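Local coordinates for protein 2-hydroxychromene-2-carboxylate isomerase (PDB 2IMD) that catalyses the reversible glutathione-dependent isomerization of 2-hydroxychromene-2-carboxylate to trans-O-hydroxybenzylidenepyruvate in bacterial naphthalene breakdown, at residues 7-12 with 107-112; 12-17 with 166-171; 36-41 with 151-156. One frame throughout, in Å; residues are numbered along the deposited sequence. Where two conformers were deposited one is given.

From the N terminus, strand 2-7 runs into the loop that carries Ser11, and contact 1 fixes this loop to helix 99-115, closing a long and mainly helical excursion. Directly downstream, and sharing Pro12, helix 12-28 begins; contact 2 closes the widest loop, setting its first turns against residues 166-171, which lead into strand 170-173. Within that loop contact 3 closes another, mainly helical one, joining the end of strand 31-36 and the start of helix 39-46 to helix 147-162. Contact 1 crosses both others along the chain. Together they tie the thioredoxin-like sheet and its first helix to the helices between strands 31-36 and 170-173, with glutathione touching contacts 1 and 2.

Contact 1 of 3, residues 7-12 with 107-112; sequences FDFLSP and NVVFNA. With GSH (glutathione), chain D.
The active-site loop between strand 2-7 and helix 12-28 meets helix 99-115 through an aromatic cluster of Phe7, Phe9 and Phe110. Phe9 and Phe110 form an edge-to-face pair, centroids 4.8 Å apart and planes at 64°: the edge of Phe9 points into the face of Phe110, with Phe9 CD1 over the middle of that ring. One face of Phe9 is taken by Val109, whose CG1 lies 3.5 Å from the Phe9 ring centroid and almost on its normal, a CH-pi contact. The valine presents this methyl because CG1 is anti to the backbone N (chi1 175°). The opposite face of Phe9 receives Phe7 CE2 near its rim, so the ring is held between a methyl and a second phenyl. Phe7 also reaches Phe110 obliquely, CD2 to Phe110 CE2 at 3.7 Å.

The rim of Phe110 goes on to the loop backbone, where its CE1 is 3.7 Å from Ser11 O. The loop is a type I turn from Asp8 to Ser11, closed by Ser11 N to Asp8 O at 3.0 Å. Asp8 OD1 adds an Asx turn, taking the N-H of Leu10 almost straight (176°) but from above the carboxylate plane. Ser11, inferred to be the nucleophile, has OG 2.9 Å from SG2 of glutathione and hydrogen-bonded to Ser14. Ser11 is also the N-cap residue of helix 12-28, the place of the active-site residue in thioredoxin-fold enzymes, here backed by a helix of the inserted helical region.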
loop_
_atom_site.group_PDB
_atom_site.type_symbol
_atom_site.label_atom_id
_atom_site.label_comp_id
_atom_site.label_asym_id
_atom_site.label_seq_id
_atom_site.Cartn_x
_atom_site.Cartn_y
_atom_site.Cartn_z
ATOM N N PHE A 7 -12.127 -6.261 8.843
ATOM C CA PHE A 7 -12.394 -4.964 8.286
ATOM C C PHE A 7 -12.982 -4.053 9.383
ATOM O O PHE A 7 -13.395 -4.552 10.420
ATOM C CB PHE A 7 -13.411 -5.061 7.171
ATOM C CG PHE A 7 -14.743 -5.582 7.669
ATOM C CD1 PHE A 7 -14.976 -6.963 7.784
ATOM C CD2 PHE A 7 -15.731 -4.678 8.054
ATOM C CE1 PHE A 7 -16.195 -7.457 8.268
ATOM C CE2 PHE A 7 -16.963 -5.146 8.587
ATOM C CZ PHE A 7 -17.199 -6.564 8.660
ATOM N N ASP A 8 -13.013 -2.736 9.100
ATOM C CA ASP A 8 -13.666 -1.716 9.929
ATOM C C ASP A 8 -14.443 -0.867 8.925
ATOM O O ASP A 8 -13.882 -0.516 7.890
ATOM C CB ASP A 8 -12.578 -0.887 10.640
ATOM C CG ASP A 8 -13.166 0.162 11.626
ATOM O OD1 ASP A 8 -14.261 0.721 11.324
ATOM O OD2 ASP A 8 -12.472 0.481 12.628
ATOM N N PHE A 9 -15.724 -0.593 9.158
ATOM C CA PHE A 9 -16.512 0.146 8.172
ATOM C C PHE A 9 -15.998 1.555 7.884
ATOM O O PHE A 9 -16.465 2.167 6.914
ATOM C CB PHE A 9 -17.949 0.196 8.651
ATOM C CG PHE A 9 -18.685 -1.118 8.477
ATOM C CD1 PHE A 9 -18.854 -1.676 7.214
ATOM C CD2 PHE A 9 -19.282 -1.749 9.575
ATOM C CE1 PHE A 9 -19.575 -2.915 7.054
ATOM C CE2 PHE A 9 -20.004 -2.986 9.431
ATOM C CZ PHE A 9 -20.168 -3.555 8.183
ATOM N N LEU A 10 -15.104 2.091 8.735
ATOM C CA LEU A 10 -14.511 3.413 8.433
ATOM C C LEU A 10 -13.512 3.374 7.289
ATOM O O LEU A 10 -13.053 4.447 6.840
ATOM C CB LEU A 10 -13.855 4.054 9.670
ATOM C CG LEU A 10 -12.666 3.439 10.352
ATOM C CD1 LEU A 10 -11.499 3.404 9.428
ATOM C CD2 LEU A 10 -12.283 4.374 11.532
ATOM N N SER A 11 -13.181 2.167 6.815
ATOM C CA SER A 11 -11.998 2.028 5.912
ATOM C C SER A 11 -12.475 1.916 4.431
ATOM O O SER A 11 -13.081 0.887 4.038
ATOM C CB SER A 11 -11.267 0.733 6.303
ATOM O OG SER A 11 -10.293 0.416 5.282
ATOM N N PRO A 12 -12.081 2.866 3.575
ATOM C CA PRO A 12 -12.508 2.783 2.178
ATOM C C PRO A 12 -11.742 1.683 1.465
ATOM O O PRO A 12 -12.247 1.065 0.480
ATOM C CB PRO A 12 -12.175 4.165 1.592
ATOM C CG PRO A 12 -10.959 4.659 2.509
ATOM C CD PRO A 12 -11.349 4.111 3.894
ATOM N N ASN A 107 -22.301 -6.167 3.134
ATOM C CA ASN A 107 -22.471 -5.519 1.831
ATOM C C ASN A 107 -23.384 -4.303 1.917
ATOM O O ASN A 107 -23.100 -3.238 1.360
ATOM C CB ASN A 107 -23.055 -6.511 0.817
ATOM C CG ASN A 107 -22.111 -7.651 0.504
ATOM O OD1 ASN A 107 -20.896 -7.530 0.642
ATOM N ND2 ASN A 107 -22.655 -8.746 0.015
ATOM N N VAL A 108 -24.498 -4.441 2.644
ATOM C CA VAL A 108 -25.432 -3.308 2.694
ATOM C C VAL A 108 -24.807 -2.103 3.386
ATOM O O VAL A 108 -24.925 -0.942 2.913
ATOM C CB VAL A 108 -26.721 -3.748 3.428
ATOM C CG1 VAL A 108 -27.631 -2.588 3.682
ATOM C CG2 VAL A 108 -27.458 -4.774 2.533
ATOM N N VAL A 109 -24.082 -2.370 4.480
ATOM C CA VAL A 109 -23.525 -1.286 5.258
ATOM C C VAL A 109 -22.400 -0.652 4.447
ATOM O O VAL A 109 -22.307 0.563 4.340
ATOM C CB VAL A 109 -23.052 -1.755 6.664
ATOM C CG1 VAL A 109 -22.357 -0.637 7.418
ATOM C CG2 VAL A 109 -24.271 -2.227 7.471
ATOM N N PHE A 110 -21.486 -1.456 3.910
ATOM C CA PHE A 110 -20.439 -0.827 3.087
ATOM C C PHE A 110 -20.976 -0.033 1.908
ATOM O O PHE A 110 -20.439 1.038 1.576
ATOM C CB PHE A 110 -19.453 -1.895 2.563
ATOM C CG PHE A 110 -18.199 -1.997 3.410
ATOM C CD1 PHE A 110 -17.423 -0.863 3.702
ATOM C CD2 PHE A 110 -17.832 -3.227 3.909
ATOM C CE1 PHE A 110 -16.260 -0.949 4.454
ATOM C CE2 PHE A 110 -16.675 -3.344 4.690
ATOM C CZ PHE A 110 -15.923 -2.171 4.994
ATOM N N ASN A 111 -22.038 -0.574 1.258
ATOM C CA ASN A 111 -22.575 0.163 0.130
ATOM C C ASN A 111 -23.155 1.489 0.603
ATOM O O ASN A 111 -23.014 2.505 -0.105
ATOM C CB ASN A 111 -23.675 -0.533 -0.644
ATOM C CG ASN A 111 -24.325 0.431 -1.625
ATOM O OD1 ASN A 111 -25.478 0.907 -1.424
ATOM N ND2 ASN A 111 -23.526 0.854 -2.629
ATOM N N ALA A 112 -23.878 1.465 1.727
ATOM C CA ALA A 112 -24.447 2.717 2.281
ATOM C C ALA A 112 -23.382 3.752 2.604
ATOM O O ALA A 112 -23.435 4.901 2.134
ATOM C CB ALA A 112 -25.220 2.368 3.531
HETATM N N1 GSH D . -2.304 -0.129 0.012
HETATM C CA1 GSH D . -3.537 -0.478 0.692
HETATM C C1 GSH D . -4.690 -0.993 -0.031
HETATM O O11 GSH D . -5.715 -1.506 0.558
HETATM O O12 GSH D . -4.646 -0.662 -1.215
HETATM C CB1 GSH D . -3.740 0.361 1.960
HETATM C CG1 GSH D . -4.723 -0.064 3.041
HETATM C CD1 GSH D . -4.792 0.938 4.173
HETATM O OE1 GSH D . -4.168 2.085 4.079
HETATM N N2 GSH D . -5.503 0.634 5.277
HETATM C CA2 GSH D . -5.610 1.477 6.447
HETATM C C2 GSH D . -4.768 0.896 7.543
HETATM O O2 GSH D . -4.864 -0.456 7.838
HETATM C CB2 GSH D . -7.087 1.652 6.835
HETATM S SG2 GSH D . -8.094 2.312 5.449
HETATM N N3 GSH D . -3.932 1.697 8.207
HETATM C CA3 GSH D . -3.072 1.029 9.147
HETATM C C3 GSH D . -1.623 1.223 8.730
HETATM O O31 GSH D . -0.757 0.592 9.402
HETATM O O32 GSH D . -1.284 2.001 7.788
#

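Contact 2 of 3, residues 12-17 with 166-171; sequences PFSYLA and FGVPTM. With GSH (glutathione), chain D.
Pro169 lays its ring against the first turns of helix 12-28, touching Phe13 O, Ser14 and Ala17. Ala17 CB touches Pro169 CG at 3.5 Å, and Phe13 O lies 3.6 Å from Pro169 CG. Ser14 OG comes alongside the other end of the ring, nearly equidistant from its CB and CD. That hydroxyl oxygen, Ser14 OG, also sits 3.3 Å from Pro169 N, but a proline amide nitrogen carries no hydrogen, so this is packing; its hydrogen-bond partner is Ser11 of the active site. With OG anti to the carbonyl carbon (chi1 -62°), the Ser14 side chain lies against the Val168-Pro169 junction, where OG also meets Val168 CB at 3.5 Å.

The peptide bond before Pro169 is cis. This is the cis-proline loop of the thioredoxin fold, placed opposite the N-terminal end of the active-site helix, and as in other glutathione-binding members the residue just ahead of the proline pairs with the peptide through its backbone. Val168 N donates to glutathione O2 at 2.8 Å, and Val168 O accepts from glutathione N2 at 2.7 Å, so both polar backbone atoms of one residue grip the ligand.

Phe13 turns from the proline toward the ligand. Its CB still packs on Pro169 CD, but one face of the ring takes the gamma-glutamyl part of glutathione, whose CB1 is 4.0 Å above its centre. Leu67 of helix 57-74 also touches the phenyl. At the far end, Phe166 brings its ring edge toward glutathione O31 and reaches Tyr62 of the second subunit, while Thr170 OG1 ties back to Gly167 O, from above the carbonyl plane.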
loop_
_atom_site.group_PDB
_atom_site.type_symbol
_atom_site.label_atom_id
_atom_site.label_comp_id
_atom_site.label_asym_id
_atom_site.label_seq_id
_atom_site.Cartn_x
_atom_site.Cartn_y
_atom_site.Cartn_z
ATOM N N PRO A 12 -12.081 2.866 3.575
ATOM C CA PRO A 12 -12.508 2.783 2.178
ATOM C C PRO A 12 -11.742 1.683 1.465
ATOM O O PRO A 12 -12.247 1.065 0.480
ATOM C CB PRO A 12 -12.175 4.165 1.592
ATOM C CG PRO A 12 -10.959 4.659 2.509
ATOM C CD PRO A 12 -11.349 4.111 3.894
ATOM N N PHE A 13 -10.532 1.375 1.948
ATOM C CA PHE A 13 -9.828 0.269 1.260
ATOM C C PHE A 13 -10.505 -1.082 1.600
ATOM O O PHE A 13 -10.450 -2.045 0.808
ATOM C CB PHE A 13 -8.355 0.234 1.642
ATOM C CG PHE A 13 -7.594 1.367 1.008
ATOM C CD1 PHE A 13 -7.239 1.285 -0.358
ATOM C CD2 PHE A 13 -7.241 2.479 1.734
ATOM C CE1 PHE A 13 -6.569 2.340 -0.994
ATOM C CE2 PHE A 13 -6.521 3.518 1.122
ATOM C CZ PHE A 13 -6.172 3.442 -0.235
ATOM N N SER A 14 -11.110 -1.167 2.788
ATOM C CA SER A 14 -11.969 -2.311 3.139
ATOM C C SER A 14 -13.249 -2.406 2.312
ATOM O O SER A 14 -13.722 -3.505 2.026
ATOM C CB SER A 14 -12.285 -2.285 4.666
ATOM O OG SER A 14 -11.102 -2.418 5.450
ATOM N N TYR A 15 -13.820 -1.251 1.951
ATOM C CA TYR A 15 -14.971 -1.242 1.104
ATOM C C TYR A 15 -14.582 -1.917 -0.219
ATOM O O TYR A 15 -15.316 -2.767 -0.764
ATOM C CB TYR A 15 -15.360 0.215 0.836
ATOM C CG TYR A 15 -16.300 0.415 -0.362
ATOM C CD1 TYR A 15 -17.578 -0.105 -0.369
ATOM C CD2 TYR A 15 -15.912 1.225 -1.426
ATOM C CE1 TYR A 15 -18.469 0.159 -1.406
ATOM C CE2 TYR A 15 -16.782 1.486 -2.513
ATOM C CZ TYR A 15 -18.064 0.934 -2.493
ATOM O OH TYR A 15 -18.989 1.179 -3.522
ATOM N N LEU A 16 -13.431 -1.459 -0.756
ATOM C CA LEU A 16 -12.993 -2.041 -2.014
ATOM C C LEU A 16 -12.725 -3.558 -1.869
ATOM O O LEU A 16 -13.129 -4.352 -2.743
ATOM C CB LEU A 16 -11.693 -1.428 -2.512
ATOM C CG LEU A 16 -11.865 0.043 -2.923
ATOM C CD1 LEU A 16 -10.442 0.636 -3.105
ATOM C CD2 LEU A 16 -12.716 0.205 -4.197
ATOM N N ALA A 17 -12.004 -3.957 -0.824
ATOM C CA ALA A 17 -11.692 -5.396 -0.630
ATOM C C ALA A 17 -12.957 -6.205 -0.472
ATOM O O ALA A 17 -13.064 -7.329 -1.041
ATOM C CB ALA A 17 -10.735 -5.612 0.564
ATOM N N PHE A 166 -2.627 -5.672 12.087
ATOM C CA PHE A 166 -2.299 -4.296 12.452
ATOM C C PHE A 166 -3.121 -3.231 11.683
ATOM O O PHE A 166 -3.063 -2.033 11.964
ATOM C CB PHE A 166 -0.824 -4.013 12.176
ATOM C CG PHE A 166 -0.474 -4.168 10.726
ATOM C CD1 PHE A 166 -0.708 -3.149 9.791
ATOM C CD2 PHE A 166 0.099 -5.371 10.294
ATOM C CE1 PHE A 166 -0.365 -3.342 8.426
ATOM C CE2 PHE A 166 0.399 -5.556 8.966
ATOM C CZ PHE A 166 0.135 -4.588 8.046
ATOM N N GLY A 167 -3.879 -3.697 10.717
ATOM C CA GLY A 167 -4.680 -2.792 9.888
ATOM C C GLY A 167 -5.790 -3.486 9.162
ATOM O O GLY A 167 -6.025 -4.676 9.368
ATOM N N VAL A 168 -6.481 -2.703 8.317
ATOM C CA VAL A 168 -7.535 -3.284 7.523
ATOM C C VAL A 168 -7.473 -2.713 6.124
ATOM O O VAL A 168 -6.949 -1.580 5.939
ATOM C CB VAL A 168 -8.932 -2.983 8.143
ATOM C CG1 VAL A 168 -9.065 -3.752 9.497
ATOM C CG2 VAL A 168 -9.182 -1.451 8.316
ATOM N N PRO A 169 -7.985 -3.486 5.122
ATOM C CA PRO A 169 -8.559 -4.867 5.219
ATOM C C PRO A 169 -7.426 -5.857 5.329
ATOM O O PRO A 169 -6.348 -5.640 4.716
ATOM C CB PRO A 169 -9.285 -5.035 3.876
ATOM C CG PRO A 169 -8.459 -4.177 2.867
ATOM C CD PRO A 169 -7.932 -2.982 3.740
ATOM N N THR A 170 -7.643 -6.904 6.120
ATOM C CA THR A 170 -6.644 -7.992 6.265
ATOM C C THR A 170 -7.349 -9.313 5.961
ATOM O O THR A 170 -8.522 -9.506 6.358
ATOM C CB THR A 170 -5.980 -7.988 7.626
ATOM O OG1 THR A 170 -5.278 -6.721 7.775
ATOM C CG2 THR A 170 -4.928 -9.091 7.706
HETATM N N MSE A 171 -6.640 -10.201 5.250
HETATM C CA MSE A 171 -7.232 -11.469 4.816
HETATM C C MSE A 171 -6.243 -12.571 5.149
HETATM O O MSE A 171 -5.038 -12.375 5.000
HETATM C CB MSE A 171 -7.486 -11.480 3.307
HETATM C CG MSE A 171 -8.665 -10.741 2.841
HETATM SE SE MSE A 171 -8.355 -8.795 2.695
HETATM C CE MSE A 171 -6.665 -8.675 1.775
HETATM N N1 GSH D . -2.304 -0.129 0.012
HETATM C CA1 GSH D . -3.537 -0.478 0.692
HETATM C C1 GSH D . -4.690 -0.993 -0.031
HETATM O O11 GSH D . -5.715 -1.506 0.558
HETATM O O12 GSH D . -4.646 -0.662 -1.215
HETATM C CB1 GSH D . -3.740 0.361 1.960
HETATM C CG1 GSH D . -4.723 -0.064 3.041
HETATM C CD1 GSH D . -4.792 0.938 4.173
HETATM O OE1 GSH D . -4.168 2.085 4.079
HETATM N N2 GSH D . -5.503 0.634 5.277
HETATM C CA2 GSH D . -5.610 1.477 6.447
HETATM C C2 GSH D . -4.768 0.896 7.543
HETATM O O2 GSH D . -4.864 -0.456 7.838
HETATM C CB2 GSH D . -7.087 1.652 6.835
HETATM S SG2 GSH D . -8.094 2.312 5.449
HETATM N N3 GSH D . -3.932 1.697 8.207
HETATM C CA3 GSH D . -3.072 1.029 9.147
HETATM C C3 GSH D . -1.623 1.223 8.730
HETATM O O31 GSH D . -0.757 0.592 9.402
HETATM O O32 GSH D . -1.284 2.001 7.788
#

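Contact 3 of 3, residues 36-41 with 151-156; sequences AIDLAR and ERYDEQ
Tyr153 of helix 147-162 reaches across to residues 36-38, and it makes the larger part of the helix's side of the contact. From CB the chain leaves with CG anti to the backbone N (chi1 -177°), which sends the ring out toward the end of strand 31-36. Along one side of the ring, CD1 has Ala36 O at its edge, in the ring plane, 3.7 Å away. The next carbon, CE1, lies equally close to Ile37 C and to Asp38 N, so this side of the ring follows the backbone as it leaves the strand. At CZ the neighbour is Asp38 CB, and the tip, OH, lies 3.3 Å from Asp38 CB. The Asp38 carboxylate lies nearly parallel to the ring plane, 5° apart. On the other side Tyr153 CE2 is 4.1 Å from Arg41 NH2, the guanidinium turned steeply to the ring. Were Tyr153 replaced by an alanine, the backbone of Ala36 to Asp38 would probably lose the ring edge it runs along, and Asp38 CB its hydroxyl neighbour.

Asp38 is the N-cap of helix 39-46, its OD1 accepting weak bonds from Ala40 N and Arg41 N. In the conformer given, Arg41 NH1 comes doubtfully close to Asp38 OD2, and Arg41 NH2 makes only a weak salt bridge of 3.4 Å to Asp154 OD1, so a link between the two carboxylates is tentative. At the opposite end, Ile37 CG2 packs 3.7 Å from Gln156 O.

Tyr153 also touches Arg87 and Ile91 of helix 87-92. Ile37 pairs through its backbone with Phe7 of strand 2-7 and rests its side chain on Thr157 and Ala160, which places helix 147-162 beside the sheet where strand 31-36 gives way to helix 39-46.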
loop_
_atom_site.group_PDB
_atom_site.type_symbol
_atom_site.label_atom_id
_atom_site.label_comp_id
_atom_site.label_asym_id
_atom_site.label_seq_id
_atom_site.Cartn_x
_atom_site.Cartn_y
_atom_site.Cartn_z
ATOM N N ALA A 36 -15.642 -7.833 12.014
ATOM C CA ALA A 36 -15.623 -6.380 12.155
ATOM C C ALA A 36 -14.772 -6.072 13.393
ATOM O O ALA A 36 -15.034 -6.584 14.505
ATOM C CB ALA A 36 -17.041 -5.862 12.348
ATOM N N ILE A 37 -13.752 -5.229 13.243
ATOM C CA ILE A 37 -12.863 -4.900 14.370
ATOM C C ILE A 37 -12.559 -3.410 14.425
ATOM O O ILE A 37 -12.802 -2.669 13.460
ATOM C CB ILE A 37 -11.484 -5.666 14.273
ATOM C CG1 ILE A 37 -10.767 -5.264 12.963
ATOM C CG2 ILE A 37 -11.692 -7.212 14.313
ATOM C CD1 ILE A 37 -9.273 -5.888 12.862
ATOM N N ASP A 38 -12.023 -2.988 15.561
ATOM C CA ASP A 38 -11.718 -1.577 15.804
ATOM C C ASP A 38 -10.295 -1.234 15.333
ATOM O O ASP A 38 -9.293 -1.541 16.026
ATOM C CB ASP A 38 -11.865 -1.260 17.295
ATOM C CG ASP A 38 -11.812 0.226 17.606
ATOM O OD1 ASP A 38 -11.297 1.026 16.814
ATOM O OD2 ASP A 38 -12.168 0.578 18.765
ATOM N N LEU A 39 -10.212 -0.605 14.154
ATOM C CA LEU A 39 -8.891 -0.247 13.645
ATOM C C LEU A 39 -8.112 0.627 14.658
ATOM O O LEU A 39 -6.913 0.479 14.841
ATOM C CB LEU A 39 -9.106 0.555 12.361
ATOM C CG LEU A 39 -7.917 0.749 11.421
ATOM C CD1 LEU A 39 -7.970 1.987 10.512
ATOM C CD2 LEU A 39 -6.576 0.038 11.561
ATOM N N ALA A 40 -8.812 1.546 15.359
ATOM C CA ALA A 40 -8.111 2.417 16.302
ATOM C C ALA A 40 -7.448 1.626 17.385
ATOM O O ALA A 40 -6.313 1.912 17.736
ATOM C CB ALA A 40 -9.061 3.494 16.915
ATOM N N ARG A 41 -8.149 0.614 17.898
ATOM C CA ARG A 41 -7.575 -0.243 18.934
ATOM C C ARG A 41 -6.414 -1.062 18.416
ATOM O O ARG A 41 -5.369 -1.236 19.078
ATOM C CB ARG A 41 -8.637 -1.199 19.506
ATOM C CG ARG A 41 -8.477 -1.495 21.024
ATOM C CD ARG A 41 -9.576 -2.474 21.603
ATOM N NE ARG A 41 -11.036 -2.209 21.421
ATOM C CZ ARG A 41 -11.642 -1.049 21.109
ATOM N NH1 ARG A 41 -10.963 0.074 20.930
ATOM N NH2 ARG A 41 -12.963 -1.014 20.967
ATOM N N GLU A 151 -19.114 -6.365 24.066
ATOM C CA GLU A 151 -18.189 -7.437 24.472
ATOM C C GLU A 151 -17.724 -8.248 23.301
ATOM O O GLU A 151 -16.508 -8.566 23.189
ATOM C CB GLU A 151 -18.853 -8.351 25.485
ATOM C CG GLU A 151 -18.868 -7.725 26.849
ATOM C CD GLU A 151 -19.548 -8.617 27.881
ATOM O OE1 GLU A 151 -20.162 -9.647 27.497
ATOM O OE2 GLU A 151 -19.461 -8.254 29.075
ATOM N N ARG A 152 -18.670 -8.585 22.427
ATOM C CA ARG A 152 -18.379 -9.427 21.271
ATOM C C ARG A 152 -17.413 -8.682 20.301
ATOM O O ARG A 152 -16.459 -9.256 19.783
ATOM C CB ARG A 152 -19.659 -9.845 20.547
ATOM C CG ARG A 152 -19.397 -10.742 19.363
ATOM C CD ARG A 152 -19.348 -12.233 19.706
ATOM N NE ARG A 152 -18.889 -12.991 18.543
ATOM C CZ ARG A 152 -17.695 -13.567 18.448
ATOM N NH1 ARG A 152 -16.838 -13.510 19.464
ATOM N NH2 ARG A 152 -17.368 -14.227 17.342
ATOM N N TYR A 153 -17.671 -7.407 20.071
ATOM C CA TYR A 153 -16.783 -6.578 19.248
ATOM C C TYR A 153 -15.395 -6.526 19.858
ATOM O O TYR A 153 -14.392 -6.653 19.153
ATOM C CB TYR A 153 -17.351 -5.152 19.264
ATOM C CG TYR A 153 -16.676 -4.086 18.452
ATOM C CD1 TYR A 153 -16.197 -4.318 17.123
ATOM C CD2 TYR A 153 -16.544 -2.806 18.981
ATOM C CE1 TYR A 153 -15.630 -3.289 16.397
ATOM C CE2 TYR A 153 -15.988 -1.753 18.242
ATOM C CZ TYR A 153 -15.542 -2.002 16.955
ATOM O OH TYR A 153 -15.008 -0.919 16.287
ATOM N N ASP A 154 -15.321 -6.259 21.163
ATOM C CA ASP A 154 -14.032 -6.217 21.857
ATOM C C ASP A 154 -13.295 -7.561 21.734
ATOM O O ASP A 154 -12.052 -7.578 21.519
ATOM C CB ASP A 154 -14.228 -5.856 23.319
ATOM C CG ASP A 154 -14.596 -4.396 23.529
ATOM O OD1 ASP A 154 -14.563 -3.619 22.545
ATOM O OD2 ASP A 154 -14.887 -4.038 24.704
ATOM N N GLU A 155 -14.028 -8.678 21.882
ATOM C CA GLU A 155 -13.457 -10.044 21.777
ATOM C C GLU A 155 -12.821 -10.253 20.411
ATOM O O GLU A 155 -11.667 -10.749 20.303
ATOM C CB GLU A 155 -14.541 -11.116 22.026
ATOM C CG GLU A 155 -14.973 -11.123 23.455
ATOM C CD GLU A 155 -16.140 -12.083 23.713
ATOM O OE1 GLU A 155 -16.666 -12.702 22.743
ATOM O OE2 GLU A 155 -16.536 -12.194 24.899
ATOM N N GLN A 156 -13.517 -9.825 19.371
ATOM C CA GLN A 156 -13.002 -10.070 18.029
ATOM C C GLN A 156 -11.834 -9.160 17.748
ATOM O O GLN A 156 -10.877 -9.552 17.082
ATOM C CB GLN A 156 -14.088 -9.847 16.972
ATOM C CG GLN A 156 -15.183 -10.943 17.058
ATOM C CD GLN A 156 -14.572 -12.333 17.028
ATOM O OE1 GLN A 156 -13.897 -12.725 16.076
ATOM N NE2 GLN A 156 -14.777 -13.066 18.098
#